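Side-chain contacts in phytoene synthase (Enterococcus hirae, PDB 5IYS), which probably condenses two farnesyl diphosphate molecules head to head into a C30 carotenoid precursor with the help of magnesium, as dehydrosqualene synthases do: residues Ala42-Ala47 / Ser93-Asn98; Cys52-Asp57 / Pro84-Trp89; Asp57-Asp62 / Ala66-Leu71; Asp77-Lys82 / Met101-Phe106. All coordinates share one frame; numbering follows the deposited sequence.

Interaction 1. Residues Ala42-Ala47 / Ser93-Asn98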
# COMPACT_ATOMS: atom_id res chain seq x y z
N ALA A 42 -6.95 -10.55 11.00
CA ALA A 42 -7.14 -9.12 10.85
C ALA A 42 -6.23 -8.33 11.80
O ALA A 42 -5.60 -7.34 11.42
CB ALA A 42 -8.63 -8.75 11.08
N GLN A 43 -6.13 -8.76 13.04
CA GLN A 43 -5.29 -8.02 14.01
C GLN A 43 -3.83 -8.09 13.59
O GLN A 43 -3.07 -7.18 13.81
CB GLN A 43 -5.41 -8.72 15.38
CG GLN A 43 -6.78 -8.51 16.02
CD GLN A 43 -6.89 -9.31 17.30
OE1 GLN A 43 -6.84 -10.54 17.29
NE2 GLN A 43 -6.96 -8.61 18.42
N SER A 44 -3.45 -9.19 12.96
CA SER A 44 -2.09 -9.37 12.45
C SER A 44 -1.83 -8.38 11.32
O SER A 44 -0.79 -7.74 11.31
CB SER A 44 -1.87 -10.81 11.97
OG SER A 44 -2.03 -11.74 13.05
N VAL A 45 -2.77 -8.20 10.41
CA VAL A 45 -2.63 -7.16 9.40
C VAL A 45 -2.48 -5.79 10.06
O VAL A 45 -1.75 -4.93 9.55
CB VAL A 45 -3.85 -7.12 8.46
CG1 VAL A 45 -3.72 -5.94 7.48
CG2 VAL A 45 -3.94 -8.45 7.61
N TYR A 46 -3.31 -5.50 11.06
CA TYR A 46 -3.22 -4.18 11.69
C TYR A 46 -1.83 -3.92 12.26
O TYR A 46 -1.38 -2.78 12.28
CB TYR A 46 -4.29 -4.08 12.80
CG TYR A 46 -5.71 -4.38 12.36
CD1 TYR A 46 -6.13 -4.19 11.05
CD2 TYR A 46 -6.68 -4.74 13.30
CE1 TYR A 46 -7.47 -4.49 10.65
CE2 TYR A 46 -8.01 -4.95 12.94
CZ TYR A 46 -8.38 -4.87 11.61
OH TYR A 46 -9.70 -5.13 11.30
N ALA A 47 -1.21 -4.93 12.87
CA ALA A 47 0.15 -4.76 13.37
C ALA A 47 1.09 -4.39 12.22
O ALA A 47 2.02 -3.60 12.41
CB ALA A 47 0.64 -6.07 14.07
N SER A 93 5.82 -9.53 17.14
CA SER A 93 6.40 -10.77 17.64
C SER A 93 5.37 -11.90 17.69
O SER A 93 5.67 -13.06 17.38
CB SER A 93 6.98 -10.57 19.05
OG SER A 93 7.74 -11.71 19.42
N VAL A 94 4.16 -11.60 18.15
CA VAL A 94 3.09 -12.61 18.09
C VAL A 94 2.73 -13.10 16.68
O VAL A 94 2.56 -14.30 16.43
CB VAL A 94 1.79 -12.09 18.78
CG1 VAL A 94 0.66 -13.09 18.60
CG2 VAL A 94 2.04 -11.83 20.25
N VAL A 95 2.67 -12.16 15.73
CA VAL A 95 2.43 -12.54 14.35
C VAL A 95 3.55 -13.44 13.82
O VAL A 95 3.28 -14.47 13.19
CB VAL A 95 2.22 -11.29 13.45
CG1 VAL A 95 1.83 -11.73 12.05
CG2 VAL A 95 1.09 -10.37 14.02
N PHE A 96 4.80 -13.02 14.03
CA PHE A 96 5.96 -13.81 13.62
C PHE A 96 6.04 -15.17 14.34
O PHE A 96 6.45 -16.17 13.73
CB PHE A 96 7.28 -13.06 13.87
CG PHE A 96 7.73 -12.19 12.71
CD1 PHE A 96 6.99 -11.07 12.36
CD2 PHE A 96 8.81 -12.56 11.91
CE1 PHE A 96 7.40 -10.22 11.33
CE2 PHE A 96 9.20 -11.77 10.80
CZ PHE A 96 8.49 -10.59 10.51
N ASP A 97 5.51 -15.26 15.56
CA ASP A 97 5.40 -16.55 16.24
C ASP A 97 4.38 -17.49 15.60
O ASP A 97 4.49 -18.73 15.75
CB ASP A 97 4.99 -16.38 17.71
CG ASP A 97 6.15 -15.98 18.61
OD1 ASP A 97 7.32 -15.92 18.15
OD2 ASP A 97 5.86 -15.68 19.79
N ASN A 98 3.31 -16.89 15.08
CA ASN A 98 2.13 -17.65 14.65
C ASN A 98 2.11 -18.01 13.17
O ASN A 98 1.35 -18.88 12.77
CB ASN A 98 0.83 -16.89 14.97
CG ASN A 98 0.51 -16.85 16.48
OD1 ASN A 98 1.11 -17.54 17.30
ND2 ASN A 98 -0.43 -15.98 16.84

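Interaction 2. Residues Cys52-Asp57 / Pro84-Trp89. With MG (magnesium ion), chain E; MG (magnesium ion), chain F; FPS (S-[(2E,6E)-3,7,11-trimethyldodeca-2,6,10-trienyl] trihydrogen thiodiphosphate), chain H; FPS (S-[(2E,6E)-3,7,11-trimethyldodeca-2,6,10-trienyl] trihydrogen thiodiphosphate), chain G.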
# COMPACT_ATOMS: atom_id res chain seq x y z
N CYS A 52 4.25 -0.19 9.05
CA CYS A 52 4.38 0.59 7.81
C CYS A 52 4.07 2.08 8.01
O CYS A 52 4.74 2.98 7.46
CB CYS A 52 3.46 0.02 6.74
SG CYS A 52 3.94 -1.64 6.18
N ARG A 53 2.93 2.34 8.63
CA ARG A 53 2.47 3.72 8.87
C ARG A 53 3.52 4.50 9.67
O ARG A 53 3.80 5.66 9.35
CB ARG A 53 1.12 3.70 9.61
CG ARG A 53 0.38 5.03 9.80
CD ARG A 53 0.56 6.09 8.70
NE ARG A 53 -0.21 5.81 7.49
CZ ARG A 53 -0.05 6.45 6.33
NH1 ARG A 53 0.88 7.39 6.19
NH2 ARG A 53 -0.83 6.14 5.31
N ARG A 54 4.15 3.84 10.63
CA ARG A 54 5.17 4.53 11.45
C ARG A 54 6.40 4.88 10.63
O ARG A 54 6.85 6.04 10.64
CB ARG A 54 5.57 3.70 12.69
CG ARG A 54 6.79 4.28 13.40
CD ARG A 54 7.26 3.43 14.59
NE ARG A 54 6.23 3.31 15.61
CZ ARG A 54 6.33 2.50 16.67
NH1 ARG A 54 7.44 1.82 16.91
NH2 ARG A 54 5.31 2.45 17.52
N ALA A 55 6.86 3.95 9.79
CA ALA A 55 8.04 4.19 8.96
C ALA A 55 7.76 5.33 7.98
O ALA A 55 8.64 6.14 7.69
CB ALA A 55 8.43 2.93 8.19
N ASP A 56 6.56 5.35 7.44
CA ASP A 56 6.23 6.32 6.40
C ASP A 56 5.99 7.74 6.93
O ASP A 56 6.25 8.75 6.25
CB ASP A 56 4.99 5.86 5.64
CG ASP A 56 4.58 6.85 4.55
OD1 ASP A 56 5.11 6.76 3.41
OD2 ASP A 56 3.71 7.68 4.84
N ASP A 57 5.38 7.82 8.11
CA ASP A 57 5.06 9.12 8.70
C ASP A 57 6.36 9.78 9.13
O ASP A 57 6.58 10.97 8.89
CB ASP A 57 4.16 8.93 9.91
CG ASP A 57 2.71 8.81 9.52
OD1 ASP A 57 2.42 8.99 8.32
OD2 ASP A 57 1.88 8.53 10.41
N PRO A 84 12.04 -5.73 20.48
CA PRO A 84 11.97 -4.43 21.13
C PRO A 84 10.74 -4.33 22.03
O PRO A 84 9.70 -4.92 21.74
CB PRO A 84 11.82 -3.46 19.95
CG PRO A 84 12.55 -4.16 18.85
CD PRO A 84 12.07 -5.58 19.01
N ASN A 85 10.87 -3.62 23.15
CA ASN A 85 9.78 -3.67 24.13
C ASN A 85 8.90 -2.45 23.83
O ASN A 85 9.17 -1.36 24.33
CB ASN A 85 10.33 -3.63 25.57
CG ASN A 85 9.36 -4.20 26.60
OD1 ASN A 85 8.24 -4.61 26.28
ND2 ASN A 85 9.83 -4.29 27.84
N ASP A 86 7.96 -2.63 22.89
CA ASP A 86 7.29 -1.54 22.17
C ASP A 86 6.02 -2.17 21.56
O ASP A 86 6.10 -3.28 21.07
CB ASP A 86 8.21 -1.06 21.04
CG ASP A 86 7.49 -0.22 19.99
OD1 ASP A 86 6.52 -0.68 19.33
OD2 ASP A 86 7.95 0.91 19.74
N PRO A 87 4.87 -1.50 21.65
CA PRO A 87 3.59 -2.16 21.32
C PRO A 87 3.57 -2.78 19.93
O PRO A 87 3.00 -3.86 19.76
CB PRO A 87 2.55 -1.03 21.38
CG PRO A 87 3.30 0.23 21.65
CD PRO A 87 4.70 -0.09 22.05
N VAL A 88 4.07 -2.04 18.94
CA VAL A 88 4.04 -2.50 17.56
C VAL A 88 4.93 -3.70 17.39
O VAL A 88 4.53 -4.71 16.82
CB VAL A 88 4.44 -1.38 16.57
CG1 VAL A 88 4.53 -1.92 15.13
CG2 VAL A 88 3.42 -0.27 16.59
N TRP A 89 6.09 -3.67 18.03
CA TRP A 89 7.04 -4.79 17.94
C TRP A 89 6.57 -6.00 18.73
O TRP A 89 6.71 -7.13 18.25
CB TRP A 89 8.44 -4.35 18.40
CG TRP A 89 9.12 -3.48 17.38
CD1 TRP A 89 9.41 -2.16 17.51
CD2 TRP A 89 9.53 -3.86 16.05
NE1 TRP A 89 10.03 -1.70 16.37
CE2 TRP A 89 10.08 -2.72 15.44
CE3 TRP A 89 9.45 -5.05 15.31
CZ2 TRP A 89 10.64 -2.75 14.15
CZ3 TRP A 89 9.97 -5.09 14.03
CH2 TRP A 89 10.53 -3.93 13.44
MG MG E . 5.40 7.76 1.59
MG MG F . 3.05 9.19 3.34
C1 FPS H . 1.20 5.29 1.40
S1 FPS H . 1.78 5.93 -0.14
C2 FPS H . 2.36 4.74 2.18
C3 FPS H . 3.04 3.62 1.86
C4 FPS H . 2.78 2.82 0.62
C5 FPS H . 4.15 3.19 2.80
C6 FPS H . 3.60 2.58 4.08
C7 FPS H . 2.51 1.57 3.78
C8 FPS H . 1.35 1.57 4.45
C10 FPS H . 0.31 0.56 4.03
C9 FPS H . 1.05 2.61 5.50
C11 FPS H . 0.38 -0.73 4.82
C12 FPS H . -0.97 -1.38 4.53
C13 FPS H . -1.34 -2.59 5.00
C14 FPS H . -0.46 -3.44 5.86
C15 FPS H . -2.69 -3.11 4.62
PA FPS H . 2.06 7.88 0.39
O1A FPS H . 3.07 7.95 1.48
O2A FPS H . 2.60 8.69 -0.89
O3A FPS H . 0.60 8.52 0.66
PB FPS H . -0.04 8.99 2.04
O1B FPS H . -0.24 10.47 1.90
O2B FPS H . 0.83 8.71 3.24
O3B FPS H . -1.35 8.24 2.18
C1 FPS G . -1.86 3.18 0.88
S1 FPS G . -1.65 3.25 2.62
C2 FPS G . -1.23 1.85 0.52
C3 FPS G . -0.55 1.61 -0.61
C4 FPS G . -0.39 2.68 -1.65
C5 FPS G . 0.06 0.25 -0.89
C6 FPS G . -0.15 -0.79 0.20
C7 FPS G . 0.15 -2.16 -0.37
C8 FPS G . -0.55 -3.25 -0.02
C10 FPS G . -0.08 -4.58 -0.56
C9 FPS G . -1.72 -3.22 0.94
C11 FPS G . -1.24 -5.27 -1.29
C12 FPS G . -0.86 -6.68 -1.70
C13 FPS G . -1.13 -7.79 -0.96
C14 FPS G . -0.74 -9.15 -1.49
C15 FPS G . -1.84 -7.72 0.36
PA FPS G . -2.95 4.59 3.49
O1A FPS G . -3.23 4.23 4.88
O2A FPS G . -2.03 5.92 3.55
O3A FPS G . -4.23 4.98 2.63
PB FPS G . -4.03 6.21 1.58
O1B FPS G . -4.47 7.51 2.19
O2B FPS G . -4.81 5.75 0.37
O3B FPS G . -2.59 6.42 1.16
O HOH W 1 2.99 10.10 5.21
O HOH W 2 5.51 9.14 -0.31
O HOH W 3 5.33 5.75 0.43
O HOH W 4 7.55 7.69 1.92
O HOH W 5 2.36 11.18 2.38

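Interaction 3. Residues Asp57-Asp62 / Ala66-Leu71. With MG (magnesium ion), chain F; MG (magnesium ion), chain E.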
# COMPACT_ATOMS: atom_id res chain seq x y z
N ASP A 57 5.38 7.82 8.11
CA ASP A 57 5.06 9.12 8.70
C ASP A 57 6.36 9.78 9.13
O ASP A 57 6.58 10.97 8.89
CB ASP A 57 4.16 8.93 9.91
CG ASP A 57 2.71 8.81 9.52
OD1 ASP A 57 2.42 8.99 8.32
OD2 ASP A 57 1.88 8.53 10.41
N LEU A 58 7.25 8.97 9.70
CA LEU A 58 8.61 9.42 10.01
C LEU A 58 9.26 10.25 8.89
O LEU A 58 9.85 11.32 9.14
CB LEU A 58 9.50 8.23 10.35
CG LEU A 58 9.34 7.72 11.78
CD1 LEU A 58 10.25 6.50 12.00
CD2 LEU A 58 9.69 8.80 12.80
N ILE A 59 9.13 9.79 7.66
CA ILE A 59 9.80 10.45 6.54
C ILE A 59 8.90 11.51 5.90
O ILE A 59 9.27 12.69 5.90
CB ILE A 59 10.33 9.44 5.51
CG1 ILE A 59 11.37 8.56 6.20
CG2 ILE A 59 10.96 10.15 4.31
CD1 ILE A 59 12.38 9.34 7.05
N ASP A 60 7.69 11.13 5.50
CA ASP A 60 6.82 12.03 4.74
C ASP A 60 6.24 13.19 5.56
O ASP A 60 6.05 14.29 5.05
CB ASP A 60 5.67 11.26 4.07
CG ASP A 60 6.15 10.32 2.97
OD1 ASP A 60 7.37 10.25 2.69
OD2 ASP A 60 5.28 9.60 2.42
N ARG A 61 5.83 12.91 6.80
CA ARG A 61 5.32 13.97 7.67
C ARG A 61 6.50 14.70 8.32
O ARG A 61 6.69 15.91 8.16
CB ARG A 61 4.43 13.36 8.76
CG ARG A 61 2.93 13.47 8.55
CD ARG A 61 2.23 13.64 9.89
NE ARG A 61 3.04 13.06 10.97
CZ ARG A 61 2.68 12.04 11.74
NH1 ARG A 61 1.47 11.51 11.62
NH2 ARG A 61 3.52 11.56 12.64
N ASP A 62 7.30 13.94 9.07
CA ASP A 62 8.22 14.51 10.04
C ASP A 62 9.60 14.83 9.42
O ASP A 62 10.36 15.62 9.98
CB ASP A 62 8.34 13.59 11.26
CG ASP A 62 6.99 13.28 11.91
OD1 ASP A 62 5.95 13.82 11.48
OD2 ASP A 62 6.98 12.53 12.91
N ALA A 66 16.49 10.47 11.77
CA ALA A 66 16.96 9.87 13.02
C ALA A 66 15.91 8.94 13.65
O ALA A 66 16.24 7.97 14.34
CB ALA A 66 17.39 10.94 14.00
N GLY A 67 14.63 9.27 13.44
CA GLY A 67 13.55 8.36 13.81
C GLY A 67 13.60 7.09 12.97
O GLY A 67 13.43 5.98 13.48
N LEU A 68 13.91 7.25 11.69
CA LEU A 68 13.89 6.10 10.78
C LEU A 68 15.07 5.19 11.07
O LEU A 68 14.90 3.97 11.10
CB LEU A 68 13.83 6.52 9.31
CG LEU A 68 13.52 5.43 8.28
CD1 LEU A 68 12.16 4.80 8.52
CD2 LEU A 68 13.59 5.99 6.86
N ARG A 69 16.20 5.77 11.47
CA ARG A 69 17.32 4.98 11.99
C ARG A 69 17.02 4.14 13.23
O ARG A 69 17.53 3.02 13.37
CB ARG A 69 18.54 5.87 12.28
CG ARG A 69 19.34 6.21 11.02
CD ARG A 69 20.65 6.93 11.32
NE ARG A 69 20.48 8.23 11.96
CZ ARG A 69 20.32 9.38 11.31
NH1 ARG A 69 20.30 9.41 9.99
NH2 ARG A 69 20.17 10.51 11.99
N GLN A 70 16.37 4.74 14.22
CA GLN A 70 15.95 4.00 15.40
C GLN A 70 15.06 2.81 15.03
O GLN A 70 15.10 1.77 15.68
CB GLN A 70 15.15 4.90 16.34
CG GLN A 70 14.59 4.08 17.49
CD GLN A 70 13.71 4.86 18.44
OE1 GLN A 70 13.13 5.89 18.07
NE2 GLN A 70 13.56 4.35 19.67
N LEU A 71 14.15 3.05 14.10
CA LEU A 71 13.23 2.02 13.63
C LEU A 71 14.03 0.91 12.97
O LEU A 71 13.74 -0.27 13.16
CB LEU A 71 12.18 2.62 12.67
CG LEU A 71 11.07 1.70 12.18
CD1 LEU A 71 10.35 1.10 13.38
CD2 LEU A 71 10.05 2.42 11.30
MG MG F . 3.05 9.19 3.34
MG MG E . 5.40 7.76 1.59
O HOH W 1 2.99 10.10 5.21
O HOH W 4 7.55 7.69 1.92
O HOH W 2 5.51 9.14 -0.31
O HOH W 3 5.33 5.75 0.43
O HOH W 5 2.36 11.18 2.38

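Interaction 4. Residues Asp77-Lys82 / Met101-Phe106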
# COMPACT_ATOMS: atom_id res chain seq x y z
N ASP A 77 17.25 -5.75 15.60
CA ASP A 77 17.16 -6.52 16.84
C ASP A 77 16.13 -7.63 16.69
O ASP A 77 16.33 -8.77 17.13
CB ASP A 77 16.80 -5.61 18.03
CG ASP A 77 18.00 -4.79 18.56
OD1 ASP A 77 19.17 -5.12 18.27
OD2 ASP A 77 17.76 -3.82 19.32
N PHE A 78 14.96 -7.25 16.17
CA PHE A 78 13.84 -8.15 16.02
C PHE A 78 14.31 -9.33 15.15
O PHE A 78 14.04 -10.48 15.47
CB PHE A 78 12.72 -7.43 15.26
CG PHE A 78 11.44 -8.23 15.17
CD1 PHE A 78 10.56 -8.27 16.23
CD2 PHE A 78 11.13 -8.92 14.00
CE1 PHE A 78 9.34 -8.93 16.13
CE2 PHE A 78 9.95 -9.65 13.91
CZ PHE A 78 9.06 -9.68 14.97
N ASN A 79 14.97 -9.00 14.05
CA ASN A 79 15.52 -9.98 13.12
C ASN A 79 16.46 -10.97 13.81
O ASN A 79 16.47 -12.16 13.48
CB ASN A 79 16.25 -9.26 11.98
CG ASN A 79 16.72 -10.20 10.90
OD1 ASN A 79 15.94 -11.00 10.39
ND2 ASN A 79 18.00 -10.13 10.55
N GLU A 80 17.21 -10.48 14.79
CA GLU A 80 18.07 -11.35 15.60
C GLU A 80 17.30 -12.22 16.59
O GLU A 80 17.80 -13.26 17.03
CB GLU A 80 19.10 -10.52 16.34
CG GLU A 80 20.10 -9.89 15.41
CD GLU A 80 21.09 -8.99 16.10
OE1 GLU A 80 20.73 -8.32 17.10
OE2 GLU A 80 22.24 -8.94 15.63
N GLY A 81 16.08 -11.83 16.92
CA GLY A 81 15.31 -12.54 17.93
C GLY A 81 15.21 -11.79 19.24
O GLY A 81 14.67 -12.32 20.22
N LYS A 82 15.72 -10.57 19.28
CA LYS A 82 15.56 -9.69 20.46
C LYS A 82 14.43 -8.69 20.24
O LYS A 82 14.60 -7.71 19.50
CB LYS A 82 16.86 -8.92 20.72
CG LYS A 82 18.02 -9.81 21.16
CD LYS A 82 19.37 -9.17 20.91
CE LYS A 82 20.13 -9.83 19.77
NZ LYS A 82 21.62 -9.62 19.85
N MET A 101 6.11 -15.49 8.90
CA MET A 101 6.48 -14.15 8.48
C MET A 101 7.99 -14.10 8.25
O MET A 101 8.73 -14.81 8.93
CB MET A 101 6.12 -13.20 9.63
CG MET A 101 4.62 -13.21 9.88
SD MET A 101 3.66 -12.31 8.62
CE MET A 101 4.21 -10.62 8.92
N VAL A 102 8.43 -13.20 7.37
CA VAL A 102 9.87 -13.03 7.10
C VAL A 102 10.26 -11.56 7.22
O VAL A 102 9.50 -10.66 6.84
CB VAL A 102 10.28 -13.62 5.72
CG1 VAL A 102 9.95 -15.12 5.70
CG2 VAL A 102 9.50 -12.98 4.60
N THR A 103 11.46 -11.29 7.70
CA THR A 103 11.84 -9.90 7.95
C THR A 103 12.29 -9.15 6.68
O THR A 103 12.33 -7.93 6.69
CB THR A 103 12.96 -9.77 9.00
OG1 THR A 103 14.11 -10.53 8.57
CG2 THR A 103 12.46 -10.27 10.36
N ALA A 104 12.68 -9.86 5.63
CA ALA A 104 13.25 -9.20 4.45
C ALA A 104 12.41 -8.07 3.85
O ALA A 104 12.95 -7.01 3.59
CB ALA A 104 13.63 -10.23 3.33
N PRO A 105 11.07 -8.25 3.74
CA PRO A 105 10.33 -7.16 3.12
C PRO A 105 10.18 -5.98 4.08
O PRO A 105 10.01 -4.84 3.63
CB PRO A 105 8.97 -7.76 2.74
CG PRO A 105 8.89 -9.10 3.45
CD PRO A 105 10.30 -9.50 3.86
N PHE A 106 10.32 -6.23 5.37
CA PHE A 106 10.25 -5.13 6.35
C PHE A 106 11.48 -4.24 6.18
O PHE A 106 11.39 -3.01 6.25
CB PHE A 106 10.17 -5.68 7.80
CG PHE A 106 8.85 -6.33 8.12
CD1 PHE A 106 8.60 -7.64 7.72
CD2 PHE A 106 7.85 -5.62 8.75
CE1 PHE A 106 7.34 -8.23 7.96
CE2 PHE A 106 6.64 -6.21 9.04
CZ PHE A 106 6.37 -7.51 8.61

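Interaction 1. Residues Ala42-Ala47 / Ser93-Asn98
Val-95 of helix 87-98 sits against Ser-44 and Ala-47 of helix 39-60, a close helix-helix contact in the all-helical fold of the squalene/phytoene synthase family. From Val-95 CB, 4.3 Å from Ser-44 OG, the side chain forks. CG1 is trans to the backbone N (chi1 -175°), which turns both methyls to the serine: CG1 comes to 3.8 Å from Ser-44 CB, while CG2 goes further, 3.6 Å from Ser-44 CB and 4.3 Å from Ala-47 CB. The valine fork thus straddles the serine, and one prong also reaches the alanine a turn further on. With partners this small the backbones come near, Ser-44 CA and Val-95 CA being 5.8 Å apart. The serine's polarity is dealt with at home: OG is hydrogen-bonded to Arg-40 O, one turn back in its own helix, so a buried hydroxyl can lie beside methyl groups. Around this spot Ala-47 also packs on Ala-91 and Leu-92, and Val-94 on Phe-9 and Phe-16. A bound farnesyl thiodiphosphate lies about 9 Å from the Ala-47 side chain. The nearest approach between residues 42-47 and 93-98 is Val-95 CG2 to Ser-44 OG, 3.5 Å.

Interaction 2. Residues Cys52-Asp57 / Pro84-Trp89
Helix 39-60 carries the aspartate-rich magnesium site of this enzyme, and from another side of the same turn Arg-54 reaches Asp-86, the N-cap residue of helix 87-98. Arg-54 NH1 gives Asp-86 OD2 a hydrogen bond of 3.0 Å (N-H...O 151°) within a salt bridge. The oxygen is met on its syn side, yet the guanidinium and carboxylate planes stand 65° apart, so one N-H does the work and the pair is not a flat, two-bond fork. The arginine chain runs out extended and bends at chi3 (-61°), which lays one guanidinium face over Val-88; its NH2 is 3.4 Å from Val-88 CG2. Trp-89 NE1 lies obliquely nearby but is bonded to Gln-74. Asp-86 OD1, meanwhile, caps the helix, taking Trp-89 N at 3.3 Å and, more weakly, Val-88 N. On the ligand side Arg-53 NH1 hydrogen-bonds thiodiphosphate O2B of one ligand at 3.2 Å and also pairs with Asp-57 OD1. Asp-56 bridges two magnesium ions, OD1 on one at 2.1 Å and OD2 on the other at 2.2 Å. The carboxylate of Asp-86 divides its labour between a helix start and an arginine, both of which would favour its negative form.

Interaction 3. Residues Asp57-Asp62 / Ala66-Leu71
Right where helix 39-60 presents its aspartate-rich, DDxxD-like sequence, the next helix, 65-80, folds back against it, and Leu-58 and Ile-59 meet Gly-67, Leu-68 and Leu-71. Leu-58 does the reaching. Its CD1 rests on the backbone of Gly-67, 3.5 Å from Gly-67 C, and its CD2 lies 4.0 Å from Gly-67 CA; with no side chain on the glycine, the isobutyl group can settle directly on the helix. The same CD1 comes to 4.1 Å from Leu-71 CD2. Ile-59 approaches differently: its chain crosses that of Leu-68 at about a right angle, with Ile-59 CG1 a tight 3.5 Å from Leu-68 CD2. The chi2 of -46° bends the ethyl arm, leaving Ile-59 CD1 also near, 3.6 Å from Leu-68 CD2. Gln-113 of helix 104-116 touches both Ile-59 and Leu-68. One residue on, Asp-60 takes part in the metal site instead: OD2 joins the two magnesium ions held by Asp-56, 2.0 Å from the one that Asp-56 binds through OD1, while OD1 pairs with Arg-182. Beyond it the chain turns; Arg-61 NE holds Asp-62 OD1 at 3.1 Å, nearly in the guanidinium plane. Leucines and isoleucine face the neighbouring helix, with Asp-56 and Asp-60 on the metals beside the ligand, consistent with the DDxxD helix of the trans-isoprenyl diphosphate synthase fold.

Interaction 4. Residues Asp77-Lys82 / Met101-Phe106
The ring of Phe-78 meets Thr-103 with its edge: Thr-103 CG2 lies near the ring plane, 4.1 Å from Phe-78 CD2. Trp-89 CE3 lies over one face near its rim, 3.5 Å from Phe-78 CD1, with the two rings tilted against each other. Another stretch of the rim is directed at the face of Phe-96 in a T-shaped pair. The ring of Phe-106 takes Met-101 CE and the carbonyl oxygens of Val-102 and Thr-103 at its edge, in plane, and the ring also belongs to an aromatic cluster with Phe-51 and Phe-96. The third flat group, the Asn-79 amide, carries the polar bond of the contact. Thr-103 OG1 donates to Asn-79 OD1 over 2.6 Å, and it does so from above: the donor stands 50° out of the carbonyl plane, at a C=O...O angle of 128°, away from the lone-pair direction. Thr-103 holds its hydroxyl between its own N and carbonyl carbon (chi1 57°), which leaves CG2 swung over to Phe-78 and 3.6 Å from Asn-79 OD1. One small side chain thus serves a buried ring with its methyl and an exposed amide with its hydroxyl. Just past Asn-79 the helix stops: Lys-82 N reaches back to Asp-77 O at 2.9 Å and Gly-81 N to Phe-78 O at 2.8 Å. With Gly-81 at positive phi, this is a Schellman motif ending helix 65-80 where the chain entering helix 104-116 passes by.

Helix 39-60 supplies one side of interactions 1, 2 and 3, and helix 87-98 the other side of the first two. Interactions 1 and 3 are both buried van der Waals contacts, one a valine on a serine and an alanine, the other a leucine and an isoleucine on a glycine-leucine surface. Interaction 2 is partly buried and ionic, and interaction 4, at the end of helix 65-80, pairs an exposed amide with a hydroxyl. Interactions 2 and 3 share Asp-57 and the same two magnesium ions; between them Leu-71 packs on Ala-55 and Trp-89. Phe-96 connects interaction 1 to interaction 4, whereas interactions 3 and 4 do not touch. Interactions 1 and 4 lie away from the metal site.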